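Local coordinates for protein pyruvate synthase subunit porC (Thermotoga maritima MSB8, PDB 2RAA) that serves as the gamma subunit of pyruvate synthase, the heterotetrameric enzyme that turns pyruvate and CoA into acetyl-CoA and CO2 while reducing ferredoxin, at residues Q183-I186 / D187-R191; L193-G196 / Y197-K201. All coordinates share one frame; numbering follows the deposited sequence.

Contact 1: Q183-I186 / D187-R191; sequences QEVI and DANKR
V185 and N189, one helical turn apart, share a carbonyl: V185 O accepts the side-chain amide of N189 at 2.6 Å from ND2 and the backbone N of the same residue at 3.1 Å. The two donors come in from opposite faces of the carbonyl plane, and V185 O lies nearly in the plane of the N189 amide, so the short bond fixes the turn of that flat group. With N189 CG beside its own backbone N (chi1 -77°), the amide folds back along the helix instead of reaching outward.

The other backbone bonds are regular i to i+4 links, D187 N to Q183 O (2.7 Å), A188 N to E184 O and K190 N to I186 O.

The side chains of V185 and N189 also run alongside each other, with ND2 of N189 3.6 Å from CG1 of V185. Packing between aliphatic atoms falls to I186 and K190, likewise side by side: the bent lysine chain passes CG2 of I186, with K190 CG at 4.2 Å. F177 touches V185, I186 and N189, while I173 of helix 166-176 touches N189 and K190.

The carboxylate of D187 meets the aliphatic part of Q183, OD2 lying 3.4 Å from CG, with amide and carboxylate planes 57° apart. K190 NZ and R191 NE turn instead to salt bridges with E174 and E143.

These are the first turns of alpha-helix 183-199, their i to i+4 ladder reinforced by an asparagine side chain that doubles a backbone bond.

Contact 2: L193-G196 / Y197-K201; sequences LRRG and YEEVK
From L193 to E199 the backbone keeps alpha-helical i to i+4 bonding, Y197 N to L193 O, E198 N to R194 O (2.8 Å) and E199 N to R195 O, then ends in a weak bond from V200 N to G196 O (3.3 Å) as V200 leaves helical geometry.

R195 and E199 form a salt bridge along one side of this last turn. The guanidinium presents its NE/NH2 edge, and both nitrogens close on a single oxygen: E199 OE1 lies 3.1 Å from R195 NE and 3.0 Å from R195 NH2. OE1 is met on its syn side, close to the guanidinium plane, although the two flat groups are turned 34° from each other. OE2 adds a weak bond to NE at 3.4 Å. A bend at chi3 of the arginine (62°) and another at chi2 of the glutamate bring the groups together. R195 NH2 also bonds Q142, and I139 of helix 136-143 touches both side chains. An alanine in place of R195 would remove the guanidinium, which is likely to leave the E199 carboxylate without its positive mate and free to turn.

CG of Y197 stands anti to the backbone N (chi1 178°), with CB 3.2 Å from R194 O and the side chain touching L166 of helix 166-176. CG of E198 packs at 3.4 Å from the same R194 O. L193 lies buried against helices 150-161 and 166-176, while CB of V200 rests 3.6 Å from G196 O.

The R195-E199 pair is an i to i+4 salt bridge on the C-terminal turn of an alpha-helix, just before the chain enters strand 201-202.

In the fold
Both contacts lie on helix 183-199, contact 2 running past its C-terminal end; a single residue separates them in sequence, and their centres are about 15 Å apart. Contact 1 lies at the surface, its centre about 19 Å from the centre of the chain, whereas contact 2 is partly buried, its centre at about 12 Å, so the helix runs inward toward its C-terminal end. Helix 166-176 borders both, and E143 joins them: it forms a salt bridge with R191 of contact 1 and a long, weak ion pair with R195 of contact 2. K201 makes backbone hydrogen bonds with V133, placing strand 201-202 antiparallel to strand 130-134 at the edge of the sheet within this chain, where a disulfide joins C202 to C132.

Contact 1: Q183-I186 / D187-R191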
ATOM      1  N   GLN A 183      13.403  16.110  13.508  1.00 77.71           N
ATOM      2  CA  GLN A 183      13.834  14.765  13.155  1.00 75.72           C
ATOM      3  C   GLN A 183      12.967  13.742  13.855  1.00 72.35           C
ATOM      4  O   GLN A 183      12.656  12.701  13.293  1.00 70.86           O
ATOM      5  CB  GLN A 183      15.317  14.563  13.510  1.00 76.35           C
ATOM      6  CG  GLN A 183      16.036  13.505  12.673  1.00 77.97           C
ATOM      7  CD  GLN A 183      15.984  13.805  11.190  1.00 85.50           C
ATOM      8  OE1 GLN A 183      15.891  12.898  10.361  1.00 92.52           O
ATOM      9  NE2 GLN A 183      16.012  15.086  10.845  1.00 91.51           N
ATOM     10  N   GLU A 184      12.580  14.061  15.081  1.00 70.05           N
ATOM     11  CA  GLU A 184      11.696  13.225  15.873  1.00 69.16           C
ATOM     12  C   GLU A 184      10.522  12.710  15.042  1.00 64.42           C
ATOM     13  O   GLU A 184      10.276  11.509  14.982  1.00 60.39           O
ATOM     14  CB  GLU A 184      11.170  14.046  17.046  1.00 69.17           C
ATOM     15  CG  GLU A 184      10.131  13.360  17.898  1.00 73.39           C
ATOM     16  CD  GLU A 184       9.399  14.344  18.818  1.00 76.67           C
ATOM     17  OE1 GLU A 184       9.861  15.509  18.988  1.00 85.28           O
ATOM     18  OE2 GLU A 184       8.349  13.943  19.372  1.00 90.28           O
ATOM     19  N   VAL A 185       9.807  13.630  14.402  1.00 60.86           N
ATOM     20  CA  VAL A 185       8.652  13.259  13.598  1.00 59.24           C
ATOM     21  C   VAL A 185       9.053  12.462  12.346  1.00 58.82           C
ATOM     22  O   VAL A 185       8.354  11.526  11.944  1.00 58.47           O
ATOM     23  CB  VAL A 185       7.813  14.482  13.217  1.00 58.71           C
ATOM     24  CG1 VAL A 185       6.625  14.072  12.358  1.00 53.11           C
ATOM     25  CG2 VAL A 185       7.329  15.157  14.475  1.00 56.94           C
ATOM     26  N   ILE A 186      10.182  12.824  11.749  1.00 57.77           N
ATOM     27  CA  ILE A 186      10.724  12.079  10.626  1.00 57.65           C
ATOM     28  C   ILE A 186      11.020  10.652  11.040  1.00 56.91           C
ATOM     29  O   ILE A 186      10.608   9.708  10.371  1.00 57.85           O
ATOM     30  CB  ILE A 186      12.021  12.714  10.062  1.00 58.25           C
ATOM     31  CG1 ILE A 186      11.703  14.078   9.448  1.00 61.30           C
ATOM     32  CG2 ILE A 186      12.660  11.814   8.988  1.00 53.82           C
ATOM     33  CD1 ILE A 186      12.881  14.731   8.720  1.00 60.45           C
ATOM     34  N   ASP A 187      11.711  10.490  12.157  1.00 57.23           N
ATOM     35  CA  ASP A 187      12.111   9.156  12.603  1.00 56.91           C
ATOM     36  C   ASP A 187      10.900   8.298  12.924  1.00 53.85           C
ATOM     37  O   ASP A 187      10.891   7.099  12.639  1.00 56.39           O
ATOM     38  CB  ASP A 187      13.055   9.246  13.804  1.00 57.42           C
ATOM     39  CG  ASP A 187      14.354   9.998  13.479  1.00 59.74           C
ATOM     40  OD1 ASP A 187      14.920   9.818  12.371  1.00 53.48           O
ATOM     41  OD2 ASP A 187      14.810  10.760  14.354  1.00 65.93           O
ATOM     42  N   ALA A 188       9.879   8.922  13.492  1.00 50.93           N
ATOM     43  CA  ALA A 188       8.660   8.214  13.848  1.00 49.36           C
ATOM     44  C   ALA A 188       8.031   7.647  12.591  1.00 47.34           C
ATOM     45  O   ALA A 188       7.555   6.503  12.585  1.00 47.14           O
ATOM     46  CB  ALA A 188       7.683   9.146  14.565  1.00 47.43           C
ATOM     47  N   ASN A 189       8.029   8.445  11.526  1.00 46.09           N
ATOM     48  CA  ASN A 189       7.438   7.984  10.276  1.00 46.00           C
ATOM     49  C   ASN A 189       8.267   6.858   9.646  1.00 46.70           C
ATOM     50  O   ASN A 189       7.723   5.944   8.988  1.00 47.52           O
ATOM     51  CB  ASN A 189       7.245   9.141   9.298  1.00 44.32           C
ATOM     52  CG  ASN A 189       6.049  10.003   9.648  1.00 47.86           C
ATOM     53  OD1 ASN A 189       4.984   9.874   9.040  1.00 43.65           O
ATOM     54  ND2 ASN A 189       6.206  10.877  10.650  1.00 41.46           N
ATOM     55  N   LYS A 190       9.578   6.902   9.846  1.00 47.47           N
ATOM     56  CA  LYS A 190      10.450   5.871   9.264  1.00 49.67           C
ATOM     57  C   LYS A 190      10.260   4.591  10.031  1.00 50.20           C
ATOM     58  O   LYS A 190      10.311   3.519   9.445  1.00 50.67           O
ATOM     59  CB  LYS A 190      11.942   6.282   9.243  1.00 52.10           C
ATOM     60  CG  LYS A 190      12.178   7.697   8.653  1.00 56.70           C
ATOM     61  CD  LYS A 190      13.396   7.847   7.756  1.00 57.74           C
ATOM     62  CE  LYS A 190      14.671   8.162   8.487  1.00 61.84           C
ATOM     63  NZ  LYS A 190      15.720   8.492   7.469  1.00 62.09           N
ATOM     64  N   ARG A 191      10.055   4.703  11.346  1.00 50.02           N
ATOM     65  CA  ARG A 191       9.754   3.527  12.156  1.00 49.99           C
ATOM     66  C   ARG A 191       8.438   2.914  11.725  1.00 48.19           C
ATOM     67  O   ARG A 191       8.299   1.714  11.698  1.00 48.74           O
ATOM     68  CB  ARG A 191       9.658   3.871  13.621  1.00 50.82           C
ATOM     69  CG  ARG A 191      10.977   4.100  14.287  1.00 57.95           C
ATOM     70  CD  ARG A 191      10.798   4.113  15.804  1.00 62.74           C
ATOM     71  NE  ARG A 191      10.252   5.375  16.312  1.00 67.75           N
ATOM     72  CZ  ARG A 191      10.988   6.459  16.546  1.00 68.14           C
ATOM     73  NH1 ARG A 191      12.294   6.450  16.304  1.00 70.20           N
ATOM     74  NH2 ARG A 191      10.416   7.563  17.012  1.00 67.74           N
TER

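Contact 2: L193-G196 / Y197-K201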
ATOM      1  N   LEU A 193       7.204   2.963   8.770  1.00 52.79           N
ATOM      2  CA  LEU A 193       7.457   2.265   7.511  1.00 50.04           C
ATOM      3  C   LEU A 193       8.153   0.925   7.790  1.00 50.18           C
ATOM      4  O   LEU A 193       7.684  -0.103   7.352  1.00 46.95           O
ATOM      5  CB  LEU A 193       8.250   3.137   6.540  1.00 48.15           C
ATOM      6  CG  LEU A 193       8.646   2.471   5.211  1.00 48.79           C
ATOM      7  CD1 LEU A 193       7.511   2.483   4.137  1.00 47.45           C
ATOM      8  CD2 LEU A 193       9.871   3.157   4.708  1.00 42.59           C
ATOM      9  N   ARG A 194       9.230   0.961   8.575  1.00 52.64           N
ATOM     10  CA  ARG A 194       9.977  -0.225   8.938  1.00 54.54           C
ATOM     11  C   ARG A 194       9.123  -1.291   9.614  1.00 51.67           C
ATOM     12  O   ARG A 194       9.234  -2.456   9.258  1.00 49.32           O
ATOM     13  CB  ARG A 194      11.132   0.135   9.861  1.00 55.51           C
ATOM     14  CG  ARG A 194      12.237   0.979   9.214  1.00 61.76           C
ATOM     15  CD  ARG A 194      13.487   0.998  10.102  1.00 63.41           C
ATOM     16  NE  ARG A 194      14.215   2.276  10.074  1.00 76.21           N
ATOM     17  CZ  ARG A 194      14.283   3.163  11.080  1.00 83.55           C
ATOM     18  NH1 ARG A 194      13.674   2.952  12.252  1.00 89.08           N
ATOM     19  NH2 ARG A 194      14.991   4.281  10.918  1.00 84.19           N
ATOM     20  N   ARG A 195       8.302  -0.904  10.600  1.00 46.28           N
ATOM     21  CA  ARG A 195       7.459  -1.862  11.270  1.00 47.65           C
ATOM     22  C   ARG A 195       6.401  -2.499  10.357  1.00 47.13           C
ATOM     23  O   ARG A 195       6.020  -3.653  10.585  1.00 46.47           O
ATOM     24  CB  ARG A 195       6.825  -1.279  12.560  1.00 49.30           C
ATOM     25  CG  ARG A 195       7.767  -1.360  13.810  1.00 56.21           C
ATOM     26  CD  ARG A 195       6.992  -1.079  15.108  1.00 56.98           C
ATOM     27  NE  ARG A 195       5.914  -2.063  15.365  1.00 69.80           N
ATOM     28  CZ  ARG A 195       4.867  -1.854  16.174  1.00 64.24           C
ATOM     29  NH1 ARG A 195       4.739  -0.684  16.779  1.00 68.46           N
ATOM     30  NH2 ARG A 195       3.919  -2.791  16.342  1.00 58.43           N
ATOM     31  N   GLY A 196       5.879  -1.788   9.349  1.00 47.27           N
ATOM     32  CA  GLY A 196       4.982  -2.452   8.376  1.00 43.96           C
ATOM     33  C   GLY A 196       5.820  -3.431   7.522  1.00 47.41           C
ATOM     34  O   GLY A 196       5.365  -4.513   7.141  1.00 47.21           O
ATOM     35  N   TYR A 197       7.040  -3.041   7.212  1.00 45.25           N
ATOM     36  CA  TYR A 197       7.958  -3.900   6.431  1.00 49.39           C
ATOM     37  C   TYR A 197       8.202  -5.193   7.183  1.00 51.32           C
ATOM     38  O   TYR A 197       7.946  -6.263   6.650  1.00 52.82           O
ATOM     39  CB  TYR A 197       9.276  -3.187   6.184  1.00 50.77           C
ATOM     40  CG  TYR A 197      10.319  -3.983   5.427  1.00 46.70           C
ATOM     41  CD1 TYR A 197      11.178  -4.824   6.099  1.00 52.22           C
ATOM     42  CD2 TYR A 197      10.465  -3.856   4.057  1.00 55.74           C
ATOM     43  CE1 TYR A 197      12.165  -5.542   5.440  1.00 55.25           C
ATOM     44  CE2 TYR A 197      11.445  -4.573   3.371  1.00 49.74           C
ATOM     45  CZ  TYR A 197      12.296  -5.428   4.076  1.00 57.74           C
ATOM     46  OH  TYR A 197      13.300  -6.173   3.436  1.00 53.65           O
ATOM     47  N   GLU A 198       8.610  -5.075   8.449  1.00 50.86           N
ATOM     48  CA  GLU A 198       8.889  -6.224   9.326  1.00 48.74           C
ATOM     49  C   GLU A 198       7.717  -7.118   9.671  1.00 49.03           C
ATOM     50  O   GLU A 198       7.854  -8.335   9.681  1.00 46.54           O
ATOM     51  CB  GLU A 198       9.461  -5.712  10.641  1.00 50.99           C
ATOM     52  CG  GLU A 198      10.881  -5.208  10.507  1.00 60.32           C
ATOM     53  CD  GLU A 198      11.307  -4.254  11.600  1.00 71.29           C
ATOM     54  OE1 GLU A 198      10.588  -4.080  12.638  1.00 76.07           O
ATOM     55  OE2 GLU A 198      12.392  -3.667  11.387  1.00 80.13           O
ATOM     56  N   GLU A 199       6.562  -6.514   9.957  1.00 46.66           N
ATOM     57  CA  GLU A 199       5.448  -7.247  10.523  1.00 45.44           C
ATOM     58  C   GLU A 199       4.412  -7.838   9.586  1.00 46.43           C
ATOM     59  O   GLU A 199       3.586  -8.614  10.015  1.00 47.16           O
ATOM     60  CB  GLU A 199       4.806  -6.380  11.599  1.00 44.45           C
ATOM     61  CG  GLU A 199       5.559  -6.552  12.926  1.00 59.19           C
ATOM     62  CD  GLU A 199       5.761  -5.276  13.709  1.00 74.48           C
ATOM     63  OE1 GLU A 199       4.744  -4.617  14.066  1.00 79.63           O
ATOM     64  OE2 GLU A 199       6.952  -4.961  13.990  1.00 81.98           O
ATOM     65  N   VAL A 200       4.445  -7.509   8.307  1.00 47.96           N
ATOM     66  CA  VAL A 200       3.452  -8.059   7.394  1.00 49.06           C
ATOM     67  C   VAL A 200       3.579  -9.595   7.380  1.00 54.07           C
ATOM     68  O   VAL A 200       4.695 -10.101   7.405  1.00 54.64           O
ATOM     69  CB  VAL A 200       3.640  -7.500   5.974  1.00 46.23           C
ATOM     70  CG1 VAL A 200       5.083  -7.781   5.447  1.00 42.37           C
ATOM     71  CG2 VAL A 200       2.551  -8.047   5.027  1.00 39.24           C
ATOM     72  N   LYS A 201       2.461 -10.333   7.355  1.00 56.07           N
ATOM     73  CA  LYS A 201       2.512 -11.801   7.286  1.00 56.99           C
ATOM     74  C   LYS A 201       1.782 -12.303   6.060  1.00 57.02           C
ATOM     75  O   LYS A 201       0.740 -11.778   5.696  1.00 54.54           O
ATOM     76  CB  LYS A 201       1.893 -12.461   8.527  1.00 58.74           C
ATOM     77  CG  LYS A 201       2.479 -12.041   9.871  1.00 64.54           C
ATOM     78  CD  LYS A 201       3.946 -12.429  10.046  1.00 68.98           C
ATOM     79  CE  LYS A 201       4.468 -11.958  11.425  1.00 69.95           C
ATOM     80  NZ  LYS A 201       5.937 -12.201  11.596  1.00 67.14           N
TER